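Proline dehydrogenase (PDB 4H6Q) uses its FAD cofactor to oxidise L-proline to (S)-1-pyrroline-5-carboxylate, passing the electrons to a quinone in the first step of proline breakdown. Local coordinates at residues D137-T142 with G193-P198; Q257-I262 with R278-Y283. All coordinates share one frame; numbering follows the deposited sequence.

Interaction 1: residues D137-T142 with G193-P198; sequences DMEDHT and GAYLEP. With FAD (flavin-adenine dinucleotide), chain C.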
loop_
_atom_site.group_PDB
_atom_site.type_symbol
_atom_site.label_atom_id
_atom_site.label_comp_id
_atom_site.label_asym_id
_atom_site.label_seq_id
_atom_site.Cartn_x
_atom_site.Cartn_y
_atom_site.Cartn_z
ATOM N N ASP A 137 0.055 -5.196 1.511
ATOM C CA ASP A 137 1.366 -4.527 1.447
ATOM C C ASP A 137 2.482 -5.597 1.514
ATOM O O ASP A 137 2.311 -6.689 2.079
ATOM C CB ASP A 137 1.528 -3.596 2.643
ATOM C CG ASP A 137 0.756 -2.300 2.529
ATOM O OD1 ASP A 137 0.197 -1.961 1.462
ATOM O OD2 ASP A 137 0.754 -1.583 3.600
ATOM N N MET A 138 3.619 -5.286 0.921
ATOM C CA MET A 138 4.759 -6.190 1.036
ATOM C C MET A 138 5.713 -5.751 2.140
ATOM O O MET A 138 6.185 -4.600 2.150
ATOM C CB MET A 138 5.501 -6.361 -0.296
ATOM C CG MET A 138 6.467 -7.576 -0.283
ATOM S SD MET A 138 5.624 -9.185 -0.097
ATOM C CE MET A 138 4.806 -9.365 -1.661
ATOM N N GLU A 139 5.973 -6.636 3.104
ATOM C CA GLU A 139 6.847 -6.348 4.216
ATOM C C GLU A 139 8.269 -6.827 3.913
ATOM O O GLU A 139 8.672 -6.798 2.741
ATOM C CB GLU A 139 6.218 -6.893 5.526
ATOM C CG GLU A 139 4.807 -6.256 5.757
ATOM C CD GLU A 139 4.177 -6.690 7.059
ATOM O OE1 GLU A 139 3.385 -7.677 7.049
ATOM O OE2 GLU A 139 4.482 -6.052 8.108
ATOM N N ASP A 140 9.058 -7.217 4.914
ATOM C CA ASP A 140 10.468 -7.521 4.640
ATOM C C ASP A 140 10.615 -8.884 3.921
ATOM O O ASP A 140 9.630 -9.606 3.741
ATOM C CB ASP A 140 11.224 -7.602 5.966
ATOM C CG ASP A 140 10.783 -8.796 6.778
ATOM O OD1 ASP A 140 11.445 -9.843 6.764
ATOM O OD2 ASP A 140 9.681 -8.723 7.386
ATOM N N HIS A 141 11.830 -9.225 3.470
ATOM C CA HIS A 141 11.971 -10.314 2.489
ATOM C C HIS A 141 11.555 -11.688 3.010
ATOM O O HIS A 141 11.241 -12.584 2.198
ATOM C CB HIS A 141 13.383 -10.362 1.863
ATOM C CG HIS A 141 14.390 -11.103 2.694
ATOM N ND1 HIS A 141 15.277 -10.470 3.553
ATOM C CD2 HIS A 141 14.664 -12.432 2.793
ATOM C CE1 HIS A 141 16.050 -11.379 4.135
ATOM N NE2 HIS A 141 15.684 -12.578 3.709
ATOM N N THR A 142 11.586 -11.864 4.343
ATOM C CA THR A 142 11.196 -13.131 4.951
ATOM C C THR A 142 9.722 -13.463 4.805
ATOM O O THR A 142 9.332 -14.598 5.064
ATOM C CB THR A 142 11.599 -13.220 6.451
ATOM O OG1 THR A 142 10.731 -12.343 7.214
ATOM C CG2 THR A 142 13.113 -12.856 6.648
ATOM N N GLY A 193 11.116 -0.125 -2.278
ATOM C CA GLY A 193 11.326 -1.032 -1.156
ATOM C C GLY A 193 11.676 -0.286 0.116
ATOM O O GLY A 193 12.559 0.563 0.093
ATOM N N ALA A 194 10.978 -0.599 1.216
ATOM C CA ALA A 194 11.032 0.220 2.435
ATOM C C ALA A 194 11.990 -0.252 3.506
ATOM O O ALA A 194 12.218 0.489 4.452
ATOM C CB ALA A 194 9.655 0.370 3.064
ATOM N N TYR A 195 12.537 -1.454 3.378
ATOM C CA TYR A 195 13.203 -2.140 4.506
ATOM C C TYR A 195 14.721 -2.214 4.330
ATOM O O TYR A 195 15.244 -1.916 3.251
ATOM C CB TYR A 195 12.588 -3.540 4.705
ATOM C CG TYR A 195 11.112 -3.456 5.011
ATOM C CD1 TYR A 195 10.646 -3.279 6.328
ATOM C CD2 TYR A 195 10.179 -3.513 3.992
ATOM C CE1 TYR A 195 9.286 -3.171 6.605
ATOM C CE2 TYR A 195 8.835 -3.393 4.266
ATOM C CZ TYR A 195 8.392 -3.246 5.559
ATOM O OH TYR A 195 7.037 -3.119 5.761
ATOM N N LEU A 196 15.419 -2.572 5.391
ATOM C CA LEU A 196 16.874 -2.741 5.360
ATOM C C LEU A 196 17.163 -4.139 4.895
ATOM O O LEU A 196 16.776 -5.111 5.580
ATOM C CB LEU A 196 17.446 -2.518 6.766
ATOM C CG LEU A 196 18.948 -2.520 6.926
ATOM C CD1 LEU A 196 19.549 -1.333 6.141
ATOM C CD2 LEU A 196 19.284 -2.477 8.433
ATOM N N GLU A 197 17.788 -4.279 3.731
ATOM C CA GLU A 197 18.010 -5.614 3.105
ATOM C C GLU A 197 19.446 -5.777 2.608
ATOM O O GLU A 197 20.018 -4.849 2.017
ATOM C CB GLU A 197 17.023 -5.849 1.953
ATOM C CG GLU A 197 15.546 -5.851 2.352
ATOM C CD GLU A 197 15.118 -7.114 3.089
ATOM O OE1 GLU A 197 15.971 -7.995 3.369
ATOM O OE2 GLU A 197 13.923 -7.229 3.403
ATOM N N PRO A 198 20.038 -6.962 2.826
ATOM C CA PRO A 198 21.451 -7.203 2.477
ATOM C C PRO A 198 21.635 -7.474 0.984
ATOM O O PRO A 198 20.648 -7.733 0.293
ATOM C CB PRO A 198 21.816 -8.441 3.321
ATOM C CG PRO A 198 20.464 -9.185 3.364
ATOM C CD PRO A 198 19.435 -8.103 3.526
HETATM P PA FAD C . 13.166 7.825 -3.505
HETATM O O1A FAD C . 14.203 7.542 -4.596
HETATM O O2A FAD C . 13.436 7.318 -2.148
HETATM O O5B FAD C . 12.816 9.275 -3.329
HETATM C C5B FAD C . 12.445 10.056 -4.453
HETATM C C4B FAD C . 12.130 11.494 -4.099
HETATM O O4B FAD C . 10.857 11.512 -3.495
HETATM C C3B FAD C . 13.029 12.087 -3.075
HETATM O O3B FAD C . 14.256 12.586 -3.581
HETATM C C2B FAD C . 12.147 13.129 -2.499
HETATM O O2B FAD C . 11.977 14.224 -3.372
HETATM C C1B FAD C . 10.852 12.387 -2.405
HETATM N N9A FAD C . 10.695 11.622 -1.168
HETATM C C8A FAD C . 10.527 10.242 -1.059
HETATM N N7A FAD C . 10.403 9.861 0.213
HETATM C C5A FAD C . 10.452 11.019 0.982
HETATM C C6A FAD C . 10.388 11.270 2.341
HETATM N N6A FAD C . 10.200 10.219 3.287
HETATM N N1A FAD C . 10.491 12.543 2.756
HETATM C C2A FAD C . 10.654 13.568 1.895
HETATM N N3A FAD C . 10.732 13.385 0.567
HETATM C C4A FAD C . 10.620 12.139 0.117
HETATM N N1 FAD C . 7.533 -0.267 0.071
HETATM C C2 FAD C . 7.406 -1.522 0.579
HETATM O O2 FAD C . 8.516 -2.174 0.833
HETATM N N3 FAD C . 6.193 -2.114 0.805
HETATM C C4 FAD C . 5.005 -1.447 0.531
HETATM O O4 FAD C . 3.819 -2.039 0.778
HETATM C C4X FAD C . 5.084 -0.089 -0.011
HETATM N N5 FAD C . 3.946 0.618 -0.303
HETATM C C5X FAD C . 4.101 1.874 -0.847
HETATM C C6 FAD C . 2.956 2.621 -1.167
HETATM C C7 FAD C . 3.089 3.904 -1.756
HETATM C C7M FAD C . 1.846 4.718 -2.107
HETATM C C8 FAD C . 4.387 4.411 -2.010
HETATM C C8M FAD C . 4.574 5.765 -2.639
HETATM C C9 FAD C . 5.524 3.671 -1.653
HETATM C C9A FAD C . 5.387 2.413 -1.098
HETATM N N10 FAD C . 6.549 1.681 -0.785
HETATM C C10 FAD C . 6.403 0.433 -0.231
HETATM C "C1'" FAD C . 7.885 2.181 -1.066
HETATM C "C2'" FAD C . 8.640 2.799 0.070
HETATM O "O2'" FAD C . 7.663 3.397 0.913
HETATM C "C3'" FAD C . 9.663 3.591 -0.780
HETATM O "O3'" FAD C . 10.906 2.978 -0.947
HETATM C "C4'" FAD C . 9.842 5.027 -0.478
HETATM O "O4'" FAD C . 8.587 5.585 -0.638
HETATM C "C5'" FAD C . 10.844 5.608 -1.465
HETATM O "O5'" FAD C . 10.275 6.726 -2.072
HETATM P P FAD C . 10.307 6.959 -3.647
HETATM O O1P FAD C . 9.888 5.793 -4.593
HETATM O O2P FAD C . 9.651 8.359 -3.783
HETATM O O3P FAD C . 11.835 7.310 -4.035
HETATM O O HOH W 1 4.705 -2.480 3.836
HETATM O O HOH W 2 6.060 -3.691 8.175
#
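Y195 turns one face of its ring to the backbone N of D140, which sits 3.8 Å above the ring plane of Y195, displaced toward the rim. The carbonyl oxygen of M138 comes to the edge of this ring near its plane, while the carbon of the E139 carbonyl approaches CE2 obliquely. The bond from CA to CB of Y195 already points toward 137-142, and chi1 of -60° sets CG beside the backbone N. D140 N, covered by this ring face, is buried without a hydrogen-bond partner in the model.

The second flat pair is H141 with E197, whose ring and carboxylate planes are 60° apart. E197 OE1 lies at the ring edge and accepts from H141 ND1 at 2.6 Å, tilted 18° from the imidazole plane. E197 OE2 accepts from H141 N at 2.9 Å. Both donors meet the carboxylate on its syn side, one at each oxygen, and together they limit its rotation. On one face of the H141 ring rests T142 CG2. D140 OD1 accepts from T142 N and T142 OG1, the former bond closing an Asx turn.

Two waters extend the polar contact: one accepts from Y195 OH and donates to M138 O; the other donates to both Y195 OH and E139 OE2, a carboxylate oxygen that S102 binds as well. Toward the flavin, FAD N3 donates to M138 O at 2.8 Å, and A194 N donates to FAD O2 at 2.9 Å. D137, probably an active-site residue as in related enzymes, forms salt bridges with R189 and K100. Two loops following barrel strands thus grip the pyrimidine edge of the flavin, forming part of the FAD site of this TIM-barrel enzyme.

Interaction 2: residues Q257-I262 with R278-Y283; sequences QMLYGI and RVYLPY. With FAD (flavin-adenine dinucleotide), chain C; TFB (tetrahydrofuran-2-carboxylic acid), chain D.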
loop_
_atom_site.group_PDB
_atom_site.type_symbol
_atom_site.label_atom_id
_atom_site.label_comp_id
_atom_site.label_asym_id
_atom_site.label_seq_id
_atom_site.Cartn_x
_atom_site.Cartn_y
_atom_site.Cartn_z
ATOM N N GLN A 257 0.663 6.449 -7.436
ATOM C CA GLN A 257 0.368 6.477 -6.001
ATOM C C GLN A 257 1.489 7.126 -5.241
ATOM O O GLN A 257 2.661 6.997 -5.616
ATOM C CB GLN A 257 0.148 5.064 -5.427
ATOM C CG GLN A 257 -1.099 4.368 -6.021
ATOM C CD GLN A 257 -1.431 3.061 -5.308
ATOM O OE1 GLN A 257 -0.634 2.563 -4.504
ATOM N NE2 GLN A 257 -2.588 2.474 -5.616
ATOM N N MET A 258 1.133 7.882 -4.176
ATOM C CA MET A 258 2.119 8.609 -3.347
ATOM C C MET A 258 1.687 8.459 -1.895
ATOM O O MET A 258 0.491 8.199 -1.604
ATOM C CB MET A 258 2.075 10.109 -3.674
ATOM C CG MET A 258 2.753 10.452 -4.984
ATOM S SD MET A 258 1.632 10.372 -6.357
ATOM C CE MET A 258 2.878 10.507 -7.666
ATOM N N LEU A 259 2.646 8.647 -0.984
ATOM C CA LEU A 259 2.328 8.675 0.435
ATOM C C LEU A 259 1.754 10.036 0.829
ATOM O O LEU A 259 2.219 11.085 0.319
ATOM C CB LEU A 259 3.552 8.327 1.302
ATOM C CG LEU A 259 4.240 6.964 1.013
ATOM C CD1 LEU A 259 5.461 6.782 1.978
ATOM C CD2 LEU A 259 3.265 5.835 1.188
ATOM N N TYR A 260 0.804 10.010 1.754
ATOM C CA TYR A 260 0.240 11.262 2.297
ATOM C C TYR A 260 1.361 12.220 2.690
ATOM O O TYR A 260 2.307 11.828 3.429
ATOM C CB TYR A 260 -0.625 10.898 3.499
ATOM C CG TYR A 260 -1.341 12.041 4.181
ATOM C CD1 TYR A 260 -2.377 12.777 3.574
ATOM C CD2 TYR A 260 -1.002 12.379 5.492
ATOM C CE1 TYR A 260 -3.078 13.790 4.317
ATOM C CE2 TYR A 260 -1.626 13.366 6.174
ATOM C CZ TYR A 260 -2.632 14.061 5.610
ATOM O OH TYR A 260 -3.185 15.056 6.403
ATOM N N GLY A 261 1.281 13.476 2.224
ATOM C CA GLY A 261 2.236 14.495 2.633
ATOM C C GLY A 261 3.472 14.623 1.791
ATOM O O GLY A 261 4.278 15.526 2.049
ATOM N N ILE A 262 3.676 13.725 0.823
ATOM C CA ILE A 262 4.921 13.729 0.048
ATOM C C ILE A 262 4.637 14.088 -1.403
ATOM O O ILE A 262 3.829 13.423 -2.095
ATOM C CB ILE A 262 5.692 12.376 0.156
ATOM C CG1 ILE A 262 5.921 11.979 1.622
ATOM C CG2 ILE A 262 7.039 12.456 -0.628
ATOM C CD1 ILE A 262 6.740 10.688 1.864
ATOM N N ARG A 278 -3.726 8.058 -6.484
ATOM C CA ARG A 278 -4.326 7.554 -5.244
ATOM C C ARG A 278 -3.297 7.629 -4.140
ATOM O O ARG A 278 -2.200 7.077 -4.268
ATOM C CB ARG A 278 -4.804 6.105 -5.433
ATOM C CG ARG A 278 -5.577 5.600 -4.211
ATOM C CD ARG A 278 -5.977 4.136 -4.378
ATOM N NE ARG A 278 -6.875 3.853 -5.521
ATOM C CZ ARG A 278 -8.206 3.915 -5.472
ATOM N NH1 ARG A 278 -8.850 4.343 -4.376
ATOM N NH2 ARG A 278 -8.892 3.485 -6.527
ATOM N N VAL A 279 -3.652 8.299 -3.046
ATOM C CA VAL A 279 -2.714 8.566 -1.982
ATOM C C VAL A 279 -2.898 7.592 -0.839
ATOM O O VAL A 279 -4.029 7.337 -0.366
ATOM C CB VAL A 279 -2.873 10.033 -1.478
ATOM C CG1 VAL A 279 -2.203 10.276 -0.128
ATOM C CG2 VAL A 279 -2.316 10.973 -2.533
ATOM N N TYR A 280 -1.762 7.016 -0.368
ATOM C CA TYR A 280 -1.733 6.117 0.772
ATOM C C TYR A 280 -1.924 6.961 2.030
ATOM O O TYR A 280 -1.104 7.851 2.327
ATOM C CB TYR A 280 -0.381 5.371 0.749
ATOM C CG TYR A 280 -0.273 4.178 1.675
ATOM C CD1 TYR A 280 -0.291 2.859 1.167
ATOM C CD2 TYR A 280 -0.073 4.339 3.073
ATOM C CE1 TYR A 280 -0.193 1.757 1.988
ATOM C CE2 TYR A 280 0.021 3.232 3.922
ATOM C CZ TYR A 280 -0.057 1.947 3.364
ATOM O OH TYR A 280 0.045 0.919 4.248
ATOM N N LEU A 281 -3.006 6.670 2.757
ATOM C CA LEU A 281 -3.548 7.557 3.792
ATOM C C LEU A 281 -3.590 6.801 5.109
ATOM O O LEU A 281 -4.508 6.074 5.410
ATOM C CB LEU A 281 -4.933 8.056 3.397
ATOM C CG LEU A 281 -5.489 9.260 4.154
ATOM C CD1 LEU A 281 -5.863 9.002 5.614
ATOM C CD2 LEU A 281 -4.585 10.432 3.984
ATOM N N PRO A 282 -2.510 6.924 5.924
ATOM C CA PRO A 282 -2.414 6.140 7.170
ATOM C C PRO A 282 -2.957 6.899 8.364
ATOM O O PRO A 282 -2.917 8.145 8.404
ATOM C CB PRO A 282 -0.912 5.933 7.294
ATOM C CG PRO A 282 -0.308 7.159 6.676
ATOM C CD PRO A 282 -1.285 7.720 5.664
ATOM N N TYR A 283 -3.482 6.169 9.353
ATOM C CA TYR A 283 -3.966 6.808 10.547
ATOM C C TYR A 283 -3.844 5.798 11.698
ATOM O O TYR A 283 -3.651 4.595 11.491
ATOM C CB TYR A 283 -5.444 7.250 10.400
ATOM C CG TYR A 283 -6.385 6.050 10.452
ATOM C CD1 TYR A 283 -7.076 5.695 11.639
ATOM C CD2 TYR A 283 -6.535 5.217 9.311
ATOM C CE1 TYR A 283 -7.865 4.559 11.694
ATOM C CE2 TYR A 283 -7.339 4.066 9.359
ATOM C CZ TYR A 283 -7.976 3.732 10.554
ATOM O OH TYR A 283 -8.727 2.598 10.593
HETATM P PA FAD C . 13.166 7.825 -3.505
HETATM O O1A FAD C . 14.203 7.542 -4.596
HETATM O O2A FAD C . 13.436 7.318 -2.148
HETATM O O5B FAD C . 12.816 9.275 -3.329
HETATM C C5B FAD C . 12.445 10.056 -4.453
HETATM C C4B FAD C . 12.130 11.494 -4.099
HETATM O O4B FAD C . 10.857 11.512 -3.495
HETATM C C3B FAD C . 13.029 12.087 -3.075
HETATM O O3B FAD C . 14.256 12.586 -3.581
HETATM C C2B FAD C . 12.147 13.129 -2.499
HETATM O O2B FAD C . 11.977 14.224 -3.372
HETATM C C1B FAD C . 10.852 12.387 -2.405
HETATM N N9A FAD C . 10.695 11.622 -1.168
HETATM C C8A FAD C . 10.527 10.242 -1.059
HETATM N N7A FAD C . 10.403 9.861 0.213
HETATM C C5A FAD C . 10.452 11.019 0.982
HETATM C C6A FAD C . 10.388 11.270 2.341
HETATM N N6A FAD C . 10.200 10.219 3.287
HETATM N N1A FAD C . 10.491 12.543 2.756
HETATM C C2A FAD C . 10.654 13.568 1.895
HETATM N N3A FAD C . 10.732 13.385 0.567
HETATM C C4A FAD C . 10.620 12.139 0.117
HETATM N N1 FAD C . 7.533 -0.267 0.071
HETATM C C2 FAD C . 7.406 -1.522 0.579
HETATM O O2 FAD C . 8.516 -2.174 0.833
HETATM N N3 FAD C . 6.193 -2.114 0.805
HETATM C C4 FAD C . 5.005 -1.447 0.531
HETATM O O4 FAD C . 3.819 -2.039 0.778
HETATM C C4X FAD C . 5.084 -0.089 -0.011
HETATM N N5 FAD C . 3.946 0.618 -0.303
HETATM C C5X FAD C . 4.101 1.874 -0.847
HETATM C C6 FAD C . 2.956 2.621 -1.167
HETATM C C7 FAD C . 3.089 3.904 -1.756
HETATM C C7M FAD C . 1.846 4.718 -2.107
HETATM C C8 FAD C . 4.387 4.411 -2.010
HETATM C C8M FAD C . 4.574 5.765 -2.639
HETATM C C9 FAD C . 5.524 3.671 -1.653
HETATM C C9A FAD C . 5.387 2.413 -1.098
HETATM N N10 FAD C . 6.549 1.681 -0.785
HETATM C C10 FAD C . 6.403 0.433 -0.231
HETATM C "C1'" FAD C . 7.885 2.181 -1.066
HETATM C "C2'" FAD C . 8.640 2.799 0.070
HETATM O "O2'" FAD C . 7.663 3.397 0.913
HETATM C "C3'" FAD C . 9.663 3.591 -0.780
HETATM O "O3'" FAD C . 10.906 2.978 -0.947
HETATM C "C4'" FAD C . 9.842 5.027 -0.478
HETATM O "O4'" FAD C . 8.587 5.585 -0.638
HETATM C "C5'" FAD C . 10.844 5.608 -1.465
HETATM O "O5'" FAD C . 10.275 6.726 -2.072
HETATM P P FAD C . 10.307 6.959 -3.647
HETATM O O1P FAD C . 9.888 5.793 -4.593
HETATM O O2P FAD C . 9.651 8.359 -3.783
HETATM O O3P FAD C . 11.835 7.310 -4.035
HETATM O OA TFB D . 4.418 0.302 3.168
HETATM C CA TFB D . 5.314 1.382 3.397
HETATM C C TFB D . 5.555 1.573 4.880
HETATM O OB TFB D . 6.515 2.299 5.250
HETATM C CB TFB D . 4.684 2.587 2.839
HETATM C CG TFB D . 3.262 2.260 2.831
HETATM C CD TFB D . 3.125 0.788 2.819
HETATM O OXT TFB D . 4.813 1.015 5.769
#
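Backbone hydrogen bonds join Q257-L259 to R278-Y280 as neighbouring parallel strands, in register Q257-R278, M258-V279 and L259-Y280, with segment axes 4.6 Å apart at closest approach. Y280 N donates to M258 O at 2.8 Å, and Y260 N to Y280 O at 2.9 Å; the bond from M258 N to R278 O is weak. Two CA-H...O contacts supplement them, from Q257 CA to R278 O and from V279 CA to M258 O. Past the strand, a type II turn runs from L259 to I262, with I262 N donating to L259 O.

Apolar contacts differ between the two faces. On the face of L259 and Y280, L259 CD2 meets Y280 CB at 3.7 Å. On the face of V279, its CG1 packs on the backbone and CB of Y260, lying near the plane of its ring at the edge. Y260 and L281 lie side by side and point the same way, with L281 CD2 a tight 3.2 Å from Y260 CD1, while Y260 CB packs on P282 CD.

Among the polar side chains, Q257 and R278 also run alongside each other, their terminal planes 79° apart. Both give a nitrogen to E255: Q257 NE2 by a hydrogen bond and R278 NE by a salt bridge, so one carboxylate ties the two ends together.

Ligand contacts complete the account. TFB CG stands 3.3 Å above one face of the ring of Y280, a residue probably critical for activity, as in relatives. L259 CD2 approaches FAD C7 to 3.5 Å, and the FAD methyl C7M touches Q257 CB and Y280 CB. The pair forms the two parallel strands of a beta-alpha-beta unit, linked through helix 264-272, in a TIM barrel whose inward residues line the flavin and substrate-analogue pocket.

In the fold
Interactions 1 and 2 follow one another along the chain, the first closing before the second opens, with their centres about 19 Å apart. Both belong to one barrel of eight parallel strands: interaction 1 joins the loops after strands 133-136 and 188-191, and interaction 2 pairs strands 254-259 and 277-283. The flavin ring system lies between them, its pyrimidine end held by the loops and its dimethylbenzene end set against the strands. They touch directly where Y280 OH and D137 OD2 stand 2.7 Å apart, a probable hydrogen bond. Residues far apart in sequence therefore converge on one pocket, joining flavin binding to the substrate-analogue site.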